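Local atomic coordinates of Cow rumen GH26 endo-mannanase (Metagenome, PDB entry 6UEH), a protein that hydrolyses internal beta-1,4-mannosidic bonds of mannans such as galactomannan, as a family 26 endo-mannanase that also carries a calcium-binding accessory domain. Residues A[162-167]-A[444-449]; A[168-173]-A[200-205]; A[186-191]-A[454-459]; A[196-201]-A[476-481]. All blocks are in the same frame, centred on the assembly; numbering follows the deposited sequence.

How the interactions relate
All four contacts lie in the glycosyl hydrolase family 26 barrel; the calcium site belongs to the accessory domain. Interaction 2 pairs the two strands of the first beta-alpha-beta unit, interactions 3 and 4 join that unit's helix and following loop to 454-459 and 476-481, and interaction 1 joins the turn before its first strand to 444-449. Interaction 2 touches all the others: Ile170 N probably donates to Leu446 O of interaction 1 (2.9 Å), Arg203 NH1 makes a salt bridge to Glu186 OE2 of interaction 3 (2.8 Å), and interaction 4, its centre about 8 Å away, shares Pro200 and Ala201. A probable hydrogen bond, Tyr199 OH to Glu190 OE2 (2.6 Å), links interactions 3 and 4; interactions 1 and 3 do not touch.

Interaction 1 (A[162-167]-A[444-449]); sequences GSVYGK and AWLYFC
Ala444 meets the turn after helix 152-164 with both its methyl group and its carbonyl. CB packs 3.9 Å from Gly166 CA, while the carbonyl oxygen comes obliquely to the Tyr165 ring, 3.2 Å from CE1. Water 1 joins the same two backbones: it accepts from Gly166 N at 2.8 Å and lies 2.9 Å from Ala444 O, to which it probably donates. At Leu446 the segment passes between strands 169-174 and 423-429, with backbone hydrogen bonds to Ile170 on one and Ile424 on the other. Although not a regular strand, it thus fills the position of the eighth strand that closes a TIM barrel. Leu446 CB lies 4.0 Å from Tyr165 CD1, and the two side chains cross at about a right angle. Tyr165 CG is anti to the backbone N, beside the carbonyl carbon (chi1 -170°), and the end of the side chain comes nearer the other segment; its hydroxyl bonds to Ile424 N. Leu446 CD1 also reaches Val164 CG2, at a looser 4.3 Å. Farther along, Tyr447 and Phe448 leave the turn and continue the backbone bonding, Tyr447 with Leu426 and Phe448 with Ile170.

Interaction 2 (A[168-173]-A[200-205]); sequences KIISGQ and PAIRGF
Ile170 places CG1 anti to its carbonyl carbon (chi1 -54°), which leaves CG2 turned to the 200-205 segment, 3.6 Å from Ala201 CB and 3.8 Å from Ile202 CD1. The two isoleucine side chains cross at about a right angle. In Ser171 the hydroxyl stands between the backbone N and the carbonyl carbon (chi1 55°), where OG accepts from Ala201 N at 3.1 Å while also bonding to Ile477 O on the neighbouring strand.

From here the backbones run as a parallel ladder. Ile202 N donates to Ser171 O at 2.9 Å, and Ala201 N adds a weak second bond to that oxygen. Gln173 N then returns a bond to Ile202 O at 3.0 Å, an oxygen that Gly172 CA also approaches in a CA-H...O contact. Gly204 N completes the series on Gln173 O at 2.8 Å, lying 37° out of the carbonyl plane. Gly172 has no side chain beside Ile202, and the two CA atoms come within 4.2 Å. Gln173 CB rests against the Pro200 ring, while its NE2 turns off to Trp451 O. These are the first two strands of the barrel, joined through helix 187-196 in a beta-alpha-beta crossover.

Arg203 extends past the ladder to salt bridges with Glu175 and Glu186. The interface itself is uncharged: backbone amides and one buried serine hydroxyl supply its polar bonds, and that hydroxyl ties the loop before strand 202-206 to strand 476-477, which pairs with the earlier part of the same edge of 169-174.

Interaction 3 (A[186-191]-A[454-459]); sequences ELEFEY and EFILDE
The first turn of helix 187-196 approaches the short helix 454-457 most closely at Glu188 and Leu457, whose CA atoms are 7.0 Å apart. Leu457 carries most of the packing. Its CD2 lies over one face of the Tyr191 ring in a CH-pi contact, 4.0 Å from the ring centroid and 27° off the normal, and is displaced toward the CG side of the ring. Tyr191 CB points toward the other helix, and CG, anti to the backbone N (chi1 171°), is the ring atom nearest Leu457 CD2; the two side chains slide past each other in opposite directions. The second methyl, Leu457 CD1, meets Leu187 CD2 at 3.7 Å, with those side chains crossing at about a right angle.

Deeper in, Glu188 crosses Ile456 obliquely, touching it with CG, 3.6 Å from CG2. Its carboxylate is committed elsewhere, OE2 accepting from Gly453 N. Leu467 of helix 464-471 packs against both Tyr191 and Ile456, so the pair of outer-layer helical segments shares a third neighbour on the barrel's surface.

No direct hydrogen bond crosses this contact; two waters make the polar link. Tyr191 OH donates to water 2 at 2.6 Å, and that water donates in turn to Ile456 O at 2.7 Å. Water 3 donates both to Tyr191 OH, at 2.7 Å, and to Leu457 O, at 2.8 Å. The tyrosine hydroxyl therefore acts as donor to one water and acceptor from the other, and through them satisfies two carbonyls at the C-terminal end of the short helix.

Interaction 4 (A[196-201]-A[476-481]); sequences TGKYPA and CITLED
Between Tyr199 and Thr478, which touch through Tyr199 O and Thr478 CB, water 4 accepts from Tyr199 N (3.3 Å) and Glu480 N (3.2 Å) and lies 3.2 Å from Thr478 OG1. The water lies where the loop between helix 187-196 and strand 202-206 of the barrel meets the 3-10 turn that follows strand 476-477. That loop begins with an ST turn, Thr196 OG1 accepting from Lys198 N. A direct backbone bond supports the junction: Leu479 N donates to Tyr199 O at 3.0 Å, nearly straight at 165° but from above the carbonyl plane. Beside it Tyr199 CB packs on Leu479 CB, while the phenol turns off to Glu190 OE2.

Lys198 crosses Thr478 obliquely, its CB against CG2. Its chain, bent at chi2 (-73°), continues to a salt bridge in which NZ approaches Glu480 OE2 on the syn side; the modelled 2.5 Å is very short, and its exact length is doubtful. Within the turn, Thr478 N bonds to Asp481 OD2 at 2.9 Å, and Asp481 N returns a bond to Thr478 O. Ala201 CB sits 3.6 Å from Thr478 C. The buried Pro200 O, which has no hydrogen-bond partner in the model, lies 3.6 Å from Leu479 CB.

Interaction 1 (A[162-167]-A[444-449])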
loop_
_atom_site.group_PDB
_atom_site.type_symbol
_atom_site.label_atom_id
_atom_site.label_comp_id
_atom_site.label_asym_id
_atom_site.label_seq_id
_atom_site.Cartn_x
_atom_site.Cartn_y
_atom_site.Cartn_z
ATOM N N GLY A 162 12.743 -10.421 1.894
ATOM C CA GLY A 162 12.248 -10.857 3.185
ATOM C C GLY A 162 13.271 -10.656 4.287
ATOM O O GLY A 162 12.915 -10.490 5.452
ATOM N N SER A 163 14.550 -10.660 3.915
ATOM C CA SER A 163 15.626 -10.571 4.897
ATOM C C SER A 163 15.803 -9.150 5.422
ATOM O O SER A 163 16.387 -8.947 6.483
ATOM C CB SER A 163 16.946 -11.074 4.300
ATOM O OG SER A 163 17.517 -10.117 3.424
ATOM N N VAL A 164 15.299 -8.167 4.683
ATOM C CA VAL A 164 15.425 -6.778 5.112
ATOM C C VAL A 164 14.075 -6.188 5.515
ATOM O O VAL A 164 14.011 -5.076 6.038
ATOM C CB VAL A 164 16.057 -5.903 4.011
ATOM C CG1 VAL A 164 17.447 -6.421 3.664
ATOM C CG2 VAL A 164 15.170 -5.869 2.775
ATOM N N TYR A 165 13.007 -6.946 5.284
ATOM C CA TYR A 165 11.652 -6.500 5.600
ATOM C C TYR A 165 11.493 -6.243 7.093
ATOM O O TYR A 165 11.702 -7.141 7.911
ATOM C CB TYR A 165 10.630 -7.537 5.131
ATOM C CG TYR A 165 9.186 -7.081 5.185
ATOM C CD1 TYR A 165 8.783 -5.909 4.556
ATOM C CD2 TYR A 165 8.219 -7.843 5.831
ATOM C CE1 TYR A 165 7.458 -5.494 4.591
ATOM C CE2 TYR A 165 6.890 -7.436 5.869
ATOM C CZ TYR A 165 6.516 -6.262 5.247
ATOM O OH TYR A 165 5.200 -5.852 5.275
ATOM N N GLY A 166 11.127 -5.014 7.440
ATOM C CA GLY A 166 10.968 -4.631 8.831
ATOM C C GLY A 166 12.227 -4.027 9.427
ATOM O O GLY A 166 12.181 -3.409 10.491
ATOM N N LYS A 167 13.353 -4.201 8.741
ATOM C CA LYS A 167 14.631 -3.674 9.215
ATOM C C LYS A 167 15.085 -2.456 8.411
ATOM O O LYS A 167 15.745 -1.560 8.938
ATOM C CB LYS A 167 15.714 -4.756 9.155
ATOM C CG LYS A 167 15.412 -6.006 9.967
ATOM C CD LYS A 167 16.664 -6.857 10.141
ATOM C CE LYS A 167 16.481 -8.260 9.582
ATOM N NZ LYS A 167 15.388 -9.010 10.265
ATOM N N ALA A 444 6.742 -0.189 8.126
ATOM C CA ALA A 444 7.757 -1.057 7.537
ATOM C C ALA A 444 7.578 -1.314 6.042
ATOM O O ALA A 444 7.826 -2.431 5.579
ATOM C CB ALA A 444 7.791 -2.387 8.285
ATOM N N TRP A 445 7.160 -0.292 5.295
ATOM C CA TRP A 445 7.093 -0.378 3.835
ATOM C C TRP A 445 8.385 -0.975 3.288
ATOM O O TRP A 445 9.473 -0.506 3.625
ATOM C CB TRP A 445 6.867 0.999 3.203
ATOM C CG TRP A 445 5.664 1.753 3.692
ATOM C CD1 TRP A 445 5.651 2.771 4.600
ATOM C CD2 TRP A 445 4.303 1.568 3.278
ATOM N NE1 TRP A 445 4.366 3.226 4.784
ATOM C CE2 TRP A 445 3.520 2.504 3.982
ATOM C CE3 TRP A 445 3.671 0.698 2.383
ATOM C CZ2 TRP A 445 2.137 2.594 3.822
ATOM C CZ3 TRP A 445 2.300 0.791 2.222
ATOM C CH2 TRP A 445 1.548 1.731 2.939
ATOM N N LEU A 446 8.265 -2.008 2.459
ATOM C CA LEU A 446 9.435 -2.716 1.934
ATOM C C LEU A 446 10.326 -1.821 1.079
ATOM O O LEU A 446 11.551 -1.861 1.198
ATOM C CB LEU A 446 9.002 -3.934 1.115
ATOM C CG LEU A 446 10.121 -4.664 0.365
ATOM C CD1 LEU A 446 11.179 -5.187 1.335
ATOM C CD2 LEU A 446 9.551 -5.796 -0.479
ATOM N N TYR A 447 9.710 -1.034 0.203
ATOM C CA TYR A 447 10.462 -0.081 -0.608
ATOM C C TYR A 447 9.614 1.137 -0.964
ATOM O O TYR A 447 8.404 1.149 -0.732
ATOM C CB TYR A 447 11.011 -0.758 -1.876
ATOM C CG TYR A 447 10.010 -1.121 -2.968
ATOM C CD1 TYR A 447 9.664 -0.206 -3.959
ATOM C CD2 TYR A 447 9.461 -2.395 -3.041
ATOM C CE1 TYR A 447 8.773 -0.540 -4.970
ATOM C CE2 TYR A 447 8.569 -2.739 -4.051
ATOM C CZ TYR A 447 8.228 -1.808 -5.012
ATOM O OH TYR A 447 7.344 -2.147 -6.018
ATOM N N PHE A 448 10.262 2.172 -1.493
ATOM C CA PHE A 448 9.548 3.334 -2.016
ATOM C C PHE A 448 9.942 3.561 -3.467
ATOM O O PHE A 448 10.967 3.056 -3.922
ATOM C CB PHE A 448 9.815 4.594 -1.175
ATOM C CG PHE A 448 11.266 5.024 -1.124
ATOM C CD1 PHE A 448 11.854 5.690 -2.190
ATOM C CD2 PHE A 448 12.023 4.808 0.018
ATOM C CE1 PHE A 448 13.178 6.096 -2.134
ATOM C CE2 PHE A 448 13.344 5.217 0.084
ATOM C CZ PHE A 448 13.921 5.864 -0.992
ATOM N N CYS A 449 9.130 4.327 -4.189
ATOM C CA CYS A 449 9.371 4.545 -5.607
ATOM C C CYS A 449 8.581 5.735 -6.139
ATOM O O CYS A 449 7.413 5.594 -6.501
ATOM C CB CYS A 449 9.017 3.286 -6.403
ATOM S SG CYS A 449 9.446 3.357 -8.157
HETATM O O HOH W 1 10.684 -3.057 5.436
#

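Interaction 2 (A[168-173]-A[200-205])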
loop_
_atom_site.group_PDB
_atom_site.type_symbol
_atom_site.label_atom_id
_atom_site.label_comp_id
_atom_site.label_asym_id
_atom_site.label_seq_id
_atom_site.Cartn_x
_atom_site.Cartn_y
_atom_site.Cartn_z
ATOM N N LYS A 168 14.740 -2.438 7.128
ATOM C CA LYS A 168 15.148 -1.367 6.224
ATOM C C LYS A 168 14.014 -0.987 5.282
ATOM O O LYS A 168 12.979 -1.655 5.240
ATOM C CB LYS A 168 16.363 -1.787 5.387
ATOM C CG LYS A 168 17.523 -2.399 6.160
ATOM C CD LYS A 168 18.369 -1.334 6.825
ATOM C CE LYS A 168 19.606 -1.942 7.463
ATOM N NZ LYS A 168 20.473 -0.893 8.062
ATOM N N ILE A 169 14.218 0.086 4.526
ATOM C CA ILE A 169 13.384 0.366 3.365
ATOM C C ILE A 169 14.304 0.500 2.149
ATOM O O ILE A 169 15.383 1.089 2.227
ATOM C CB ILE A 169 12.508 1.633 3.556
ATOM C CG1 ILE A 169 11.479 1.745 2.426
ATOM C CG2 ILE A 169 13.364 2.894 3.658
ATOM C CD1 ILE A 169 10.417 2.800 2.660
ATOM N N ILE A 170 13.892 -0.085 1.032
ATOM C CA ILE A 170 14.726 -0.097 -0.164
ATOM C C ILE A 170 14.388 1.083 -1.070
ATOM O O ILE A 170 13.224 1.330 -1.360
ATOM C CB ILE A 170 14.554 -1.417 -0.940
ATOM C CG1 ILE A 170 14.816 -2.604 -0.011
ATOM C CG2 ILE A 170 15.475 -1.457 -2.153
ATOM C CD1 ILE A 170 14.540 -3.949 -0.635
ATOM N N SER A 171 15.402 1.816 -1.513
ATOM C CA SER A 171 15.163 2.954 -2.397
ATOM C C SER A 171 14.759 2.499 -3.798
ATOM O O SER A 171 15.189 1.449 -4.270
ATOM C CB SER A 171 16.401 3.854 -2.471
ATOM O OG SER A 171 17.545 3.121 -2.865
ATOM N N GLY A 172 13.924 3.296 -4.456
ATOM C CA GLY A 172 13.464 2.966 -5.790
ATOM C C GLY A 172 13.115 4.196 -6.602
ATOM O O GLY A 172 12.909 5.275 -6.049
ATOM N N GLN A 173 13.049 4.030 -7.920
ATOM C CA GLN A 173 12.725 5.133 -8.818
ATOM C C GLN A 173 12.204 4.618 -10.153
ATOM O O GLN A 173 12.812 3.741 -10.765
ATOM C CB GLN A 173 13.950 6.021 -9.050
ATOM C CG GLN A 173 13.701 7.169 -10.020
ATOM C CD GLN A 173 12.648 8.138 -9.510
ATOM O OE1 GLN A 173 12.688 8.561 -8.354
ATOM N NE2 GLN A 173 11.697 8.485 -10.369
ATOM N N PRO A 200 19.306 4.750 -6.546
ATOM C CA PRO A 200 18.254 3.882 -6.008
ATOM C C PRO A 200 18.577 2.419 -6.288
ATOM O O PRO A 200 19.211 2.124 -7.302
ATOM C CB PRO A 200 17.005 4.328 -6.772
ATOM C CG PRO A 200 17.539 4.881 -8.055
ATOM C CD PRO A 200 18.830 5.557 -7.683
ATOM N N ALA A 201 18.161 1.522 -5.402
ATOM C CA ALA A 201 18.429 0.101 -5.585
ATOM C C ALA A 201 17.457 -0.507 -6.590
ATOM O O ALA A 201 17.839 -1.333 -7.423
ATOM C CB ALA A 201 18.344 -0.631 -4.252
ATOM N N ILE A 202 16.199 -0.089 -6.502
ATOM C CA ILE A 202 15.140 -0.590 -7.368
ATOM C C ILE A 202 14.865 0.388 -8.510
ATOM O O ILE A 202 14.749 1.592 -8.291
ATOM C CB ILE A 202 13.838 -0.838 -6.565
ATOM C CG1 ILE A 202 14.030 -2.004 -5.591
ATOM C CG2 ILE A 202 12.659 -1.102 -7.491
ATOM C CD1 ILE A 202 12.836 -2.263 -4.695
ATOM N N ARG A 203 14.778 -0.128 -9.730
ATOM C CA ARG A 203 14.411 0.700 -10.873
ATOM C C ARG A 203 13.069 0.240 -11.434
ATOM O O ARG A 203 12.840 -0.956 -11.611
ATOM C CB ARG A 203 15.498 0.650 -11.951
ATOM C CG ARG A 203 15.227 1.521 -13.172
ATOM C CD ARG A 203 16.511 1.752 -13.966
ATOM N NE ARG A 203 16.286 2.502 -15.200
ATOM C CZ ARG A 203 17.204 3.264 -15.788
ATOM N NH1 ARG A 203 18.408 3.392 -15.246
ATOM N NH2 ARG A 203 16.916 3.910 -16.910
ATOM N N GLY A 204 12.180 1.196 -11.689
ATOM C CA GLY A 204 10.857 0.890 -12.199
ATOM C C GLY A 204 10.774 1.039 -13.705
ATOM O O GLY A 204 11.243 2.029 -14.268
ATOM N N PHE A 205 10.174 0.046 -14.356
ATOM C CA PHE A 205 10.028 0.036 -15.805
ATOM C C PHE A 205 8.557 -0.108 -16.186
ATOM O O PHE A 205 7.687 -0.159 -15.317
ATOM C CB PHE A 205 10.841 -1.104 -16.429
ATOM C CG PHE A 205 12.307 -1.083 -16.075
ATOM C CD1 PHE A 205 12.766 -1.699 -14.920
ATOM C CD2 PHE A 205 13.228 -0.470 -16.910
ATOM C CE1 PHE A 205 14.115 -1.691 -14.598
ATOM C CE2 PHE A 205 14.577 -0.459 -16.596
ATOM C CZ PHE A 205 15.020 -1.074 -15.442
#

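Interaction 3 (A[186-191]-A[454-459])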
loop_
_atom_site.group_PDB
_atom_site.type_symbol
_atom_site.label_atom_id
_atom_site.label_comp_id
_atom_site.label_asym_id
_atom_site.label_seq_id
_atom_site.Cartn_x
_atom_site.Cartn_y
_atom_site.Cartn_z
ATOM N N GLU A 186 18.243 8.118 -18.145
ATOM C CA GLU A 186 19.043 8.147 -16.927
ATOM C C GLU A 186 18.894 9.447 -16.144
ATOM O O GLU A 186 19.408 9.557 -15.031
ATOM C CB GLU A 186 20.519 7.914 -17.262
ATOM C CG GLU A 186 20.766 6.675 -18.102
ATOM C CD GLU A 186 20.163 5.424 -17.486
ATOM O OE1 GLU A 186 19.575 4.617 -18.236
ATOM O OE2 GLU A 186 20.278 5.247 -16.254
ATOM N N LEU A 187 18.186 10.415 -16.722
ATOM C CA LEU A 187 18.049 11.753 -16.140
ATOM C C LEU A 187 17.647 11.725 -14.664
ATOM O O LEU A 187 18.355 12.268 -13.817
ATOM C CB LEU A 187 17.028 12.573 -16.938
ATOM C CG LEU A 187 16.974 14.090 -16.719
ATOM C CD1 LEU A 187 16.466 14.776 -17.970
ATOM C CD2 LEU A 187 16.099 14.468 -15.531
ATOM N N GLU A 188 16.511 11.098 -14.366
ATOM C CA GLU A 188 16.018 11.012 -12.993
ATOM C C GLU A 188 17.038 10.360 -12.064
ATOM O O GLU A 188 17.185 10.752 -10.909
ATOM C CB GLU A 188 14.702 10.228 -12.938
ATOM C CG GLU A 188 13.459 11.038 -13.283
ATOM C CD GLU A 188 13.218 11.155 -14.775
ATOM O OE1 GLU A 188 14.079 10.706 -15.563
ATOM O OE2 GLU A 188 12.159 11.694 -15.160
ATOM N N PHE A 189 17.748 9.367 -12.583
ATOM C CA PHE A 189 18.684 8.600 -11.774
ATOM C C PHE A 189 19.964 9.383 -11.508
ATOM O O PHE A 189 20.500 9.352 -10.398
ATOM C CB PHE A 189 18.978 7.264 -12.457
ATOM C CG PHE A 189 17.743 6.446 -12.701
ATOM C CD1 PHE A 189 16.990 6.633 -13.851
ATOM C CD2 PHE A 189 17.309 5.525 -11.763
ATOM C CE1 PHE A 189 15.840 5.900 -14.068
ATOM C CE2 PHE A 189 16.159 4.787 -11.975
ATOM C CZ PHE A 189 15.423 4.979 -13.128
ATOM N N GLU A 190 20.446 10.099 -12.518
ATOM C CA GLU A 190 21.627 10.935 -12.344
ATOM C C GLU A 190 21.323 12.108 -11.418
ATOM O O GLU A 190 22.213 12.606 -10.727
ATOM C CB GLU A 190 22.139 11.437 -13.695
ATOM C CG GLU A 190 22.656 10.328 -14.599
ATOM C CD GLU A 190 23.748 9.507 -13.939
ATOM O OE1 GLU A 190 24.799 10.083 -13.591
ATOM O OE2 GLU A 190 23.552 8.287 -13.760
ATOM N N TYR A 191 20.066 12.545 -11.404
ATOM C CA TYR A 191 19.638 13.595 -10.482
ATOM C C TYR A 191 19.805 13.134 -9.041
ATOM O O TYR A 191 20.361 13.850 -8.208
ATOM C CB TYR A 191 18.183 13.994 -10.737
ATOM C CG TYR A 191 17.608 14.915 -9.677
ATOM C CD1 TYR A 191 17.924 16.268 -9.659
ATOM C CD2 TYR A 191 16.748 14.431 -8.699
ATOM C CE1 TYR A 191 17.400 17.114 -8.691
ATOM C CE2 TYR A 191 16.220 15.268 -7.727
ATOM C CZ TYR A 191 16.549 16.609 -7.729
ATOM O OH TYR A 191 16.027 17.444 -6.762
ATOM N N GLU A 454 8.308 15.211 -12.474
ATOM C CA GLU A 454 8.189 16.148 -11.361
ATOM C C GLU A 454 8.125 15.486 -9.986
ATOM O O GLU A 454 8.409 16.123 -8.975
ATOM C CB GLU A 454 6.945 17.021 -11.543
ATOM C CG GLU A 454 5.632 16.288 -11.293
ATOM C CD GLU A 454 4.462 17.234 -11.092
ATOM O OE1 GLU A 454 3.764 17.109 -10.060
ATOM O OE2 GLU A 454 4.239 18.101 -11.964
ATOM N N PHE A 455 7.744 14.216 -9.940
ATOM C CA PHE A 455 7.521 13.567 -8.654
ATOM C C PHE A 455 8.830 13.305 -7.914
ATOM O O PHE A 455 8.835 13.133 -6.694
ATOM C CB PHE A 455 6.726 12.278 -8.848
ATOM C CG PHE A 455 5.337 12.512 -9.370
ATOM C CD1 PHE A 455 4.332 12.954 -8.523
ATOM C CD2 PHE A 455 5.042 12.318 -10.709
ATOM C CE1 PHE A 455 3.051 13.187 -9.002
ATOM C CE2 PHE A 455 3.762 12.546 -11.194
ATOM C CZ PHE A 455 2.768 12.981 -10.339
ATOM N N ILE A 456 9.939 13.303 -8.648
ATOM C CA ILE A 456 11.256 13.198 -8.030
ATOM C C ILE A 456 12.066 14.477 -8.258
ATOM O O ILE A 456 12.850 14.885 -7.401
ATOM C CB ILE A 456 12.040 11.969 -8.564
ATOM C CG1 ILE A 456 13.417 11.867 -7.898
ATOM C CG2 ILE A 456 12.177 12.020 -10.079
ATOM C CD1 ILE A 456 13.360 11.702 -6.392
ATOM N N LEU A 457 11.848 15.126 -9.399
ATOM C CA LEU A 457 12.655 16.278 -9.794
ATOM C C LEU A 457 12.184 17.602 -9.187
ATOM O O LEU A 457 12.953 18.563 -9.125
ATOM C CB LEU A 457 12.676 16.402 -11.319
ATOM C CG LEU A 457 13.215 15.214 -12.117
ATOM C CD1 LEU A 457 13.091 15.493 -13.605
ATOM C CD2 LEU A 457 14.657 14.917 -11.744
ATOM N N ASP A 458 10.927 17.660 -8.757
ATOM C CA ASP A 458 10.361 18.893 -8.211
ATOM C C ASP A 458 10.325 18.833 -6.687
ATOM O O ASP A 458 9.779 17.894 -6.107
ATOM C CB ASP A 458 8.957 19.134 -8.773
ATOM C CG ASP A 458 8.480 20.567 -8.590
ATOM O OD1 ASP A 458 8.759 21.176 -7.536
ATOM O OD2 ASP A 458 7.816 21.083 -9.514
ATOM N N GLU A 459 10.900 19.843 -6.043
ATOM C CA GLU A 459 10.998 19.854 -4.589
ATOM C C GLU A 459 9.646 20.009 -3.895
ATOM O O GLU A 459 9.551 19.828 -2.682
ATOM C CB GLU A 459 11.945 20.963 -4.127
ATOM C CG GLU A 459 13.409 20.654 -4.376
ATOM C CD GLU A 459 14.331 21.530 -3.557
ATOM O OE1 GLU A 459 14.553 21.209 -2.368
ATOM O OE2 GLU A 459 14.829 22.539 -4.101
HETATM O O HOH W 2 13.611 17.038 -5.947
HETATM O O HOH W 3 15.120 19.736 -7.792
#

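Interaction 4 (A[196-201]-A[476-481])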
loop_
_atom_site.group_PDB
_atom_site.type_symbol
_atom_site.label_atom_id
_atom_site.label_comp_id
_atom_site.label_asym_id
_atom_site.label_seq_id
_atom_site.Cartn_x
_atom_site.Cartn_y
_atom_site.Cartn_z
ATOM N N THR A 196 22.429 13.078 -3.858
ATOM C CA THR A 196 22.572 12.293 -2.635
ATOM C C THR A 196 23.884 11.523 -2.547
ATOM O O THR A 196 24.308 11.135 -1.459
ATOM C CB THR A 196 21.424 11.276 -2.494
ATOM O OG1 THR A 196 21.530 10.291 -3.529
ATOM C CG2 THR A 196 20.072 11.969 -2.586
ATOM N N GLY A 197 24.512 11.284 -3.693
ATOM C CA GLY A 197 25.711 10.467 -3.742
ATOM C C GLY A 197 25.372 8.996 -3.891
ATOM O O GLY A 197 26.261 8.148 -3.954
ATOM N N LYS A 198 24.077 8.695 -3.951
ATOM C CA LYS A 198 23.599 7.321 -4.052
ATOM C C LYS A 198 22.735 7.110 -5.291
ATOM O O LYS A 198 22.152 8.054 -5.822
ATOM C CB LYS A 198 22.785 6.937 -2.811
ATOM C CG LYS A 198 23.418 7.300 -1.478
ATOM C CD LYS A 198 24.596 6.399 -1.150
ATOM C CE LYS A 198 25.132 6.699 0.242
ATOM N NZ LYS A 198 26.298 5.838 0.579
ATOM N N TYR A 199 22.653 5.860 -5.737
ATOM C CA TYR A 199 21.653 5.446 -6.715
ATOM C C TYR A 199 20.535 4.676 -6.014
ATOM O O TYR A 199 20.776 4.013 -5.006
ATOM C CB TYR A 199 22.274 4.567 -7.803
ATOM C CG TYR A 199 23.021 5.301 -8.893
ATOM C CD1 TYR A 199 22.342 6.050 -9.845
ATOM C CD2 TYR A 199 24.403 5.214 -8.995
ATOM C CE1 TYR A 199 23.019 6.708 -10.854
ATOM C CE2 TYR A 199 25.092 5.867 -10.003
ATOM C CZ TYR A 199 24.394 6.613 -10.929
ATOM O OH TYR A 199 25.070 7.266 -11.935
ATOM N N PRO A 200 19.306 4.750 -6.546
ATOM C CA PRO A 200 18.254 3.882 -6.008
ATOM C C PRO A 200 18.577 2.419 -6.288
ATOM O O PRO A 200 19.211 2.124 -7.302
ATOM C CB PRO A 200 17.005 4.328 -6.772
ATOM C CG PRO A 200 17.539 4.881 -8.055
ATOM C CD PRO A 200 18.830 5.557 -7.683
ATOM N N ALA A 201 18.161 1.522 -5.402
ATOM C CA ALA A 201 18.429 0.101 -5.585
ATOM C C ALA A 201 17.457 -0.507 -6.590
ATOM O O ALA A 201 17.839 -1.333 -7.423
ATOM C CB ALA A 201 18.344 -0.631 -4.252
ATOM N N CYS A 476 17.960 3.098 4.959
ATOM C CA CYS A 476 17.623 3.003 3.542
ATOM C C CYS A 476 18.663 2.235 2.736
ATOM O O CYS A 476 19.853 2.546 2.776
ATOM C CB CYS A 476 17.437 4.398 2.950
ATOM S SG CYS A 476 17.063 4.442 1.173
ATOM N N ILE A 477 18.199 1.229 2.003
ATOM C CA ILE A 477 19.063 0.445 1.132
ATOM C C ILE A 477 19.162 1.089 -0.245
ATOM O O ILE A 477 18.148 1.345 -0.896
ATOM C CB ILE A 477 18.549 -1.002 0.995
ATOM C CG1 ILE A 477 18.720 -1.739 2.324
ATOM C CG2 ILE A 477 19.281 -1.733 -0.121
ATOM C CD1 ILE A 477 18.106 -3.112 2.342
ATOM N N THR A 478 20.389 1.363 -0.676
ATOM C CA THR A 478 20.626 1.943 -1.992
ATOM C C THR A 478 21.344 0.922 -2.872
ATOM O O THR A 478 21.592 -0.204 -2.436
ATOM C CB THR A 478 21.451 3.244 -1.899
ATOM O OG1 THR A 478 22.781 2.949 -1.456
ATOM C CG2 THR A 478 20.799 4.217 -0.920
ATOM N N LEU A 479 21.678 1.314 -4.100
ATOM C CA LEU A 479 22.241 0.382 -5.079
ATOM C C LEU A 479 23.498 -0.327 -4.569
ATOM O O LEU A 479 23.657 -1.537 -4.746
ATOM C CB LEU A 479 22.554 1.113 -6.388
ATOM C CG LEU A 479 23.055 0.241 -7.542
ATOM C CD1 LEU A 479 22.078 -0.889 -7.810
ATOM C CD2 LEU A 479 23.278 1.068 -8.802
ATOM N N GLU A 480 24.376 0.433 -3.923
ATOM C CA GLU A 480 25.644 -0.095 -3.426
ATOM C C GLU A 480 25.467 -1.154 -2.336
ATOM O O GLU A 480 26.351 -1.984 -2.127
ATOM C CB GLU A 480 26.510 1.048 -2.891
ATOM C CG GLU A 480 25.878 1.793 -1.723
ATOM C CD GLU A 480 26.775 2.875 -1.152
ATOM O OE1 GLU A 480 27.817 3.177 -1.772
ATOM O OE2 GLU A 480 26.435 3.421 -0.079
ATOM N N ASP A 481 24.330 -1.123 -1.643
ATOM C CA ASP A 481 24.090 -2.017 -0.510
ATOM C C ASP A 481 23.661 -3.418 -0.941
ATOM O O ASP A 481 23.685 -4.354 -0.139
ATOM C CB ASP A 481 23.021 -1.430 0.420
ATOM C CG ASP A 481 23.402 -0.069 0.972
ATOM O OD1 ASP A 481 24.606 0.173 1.208
ATOM O OD2 ASP A 481 22.488 0.759 1.178
HETATM O O HOH W 4 24.380 3.611 -4.100
#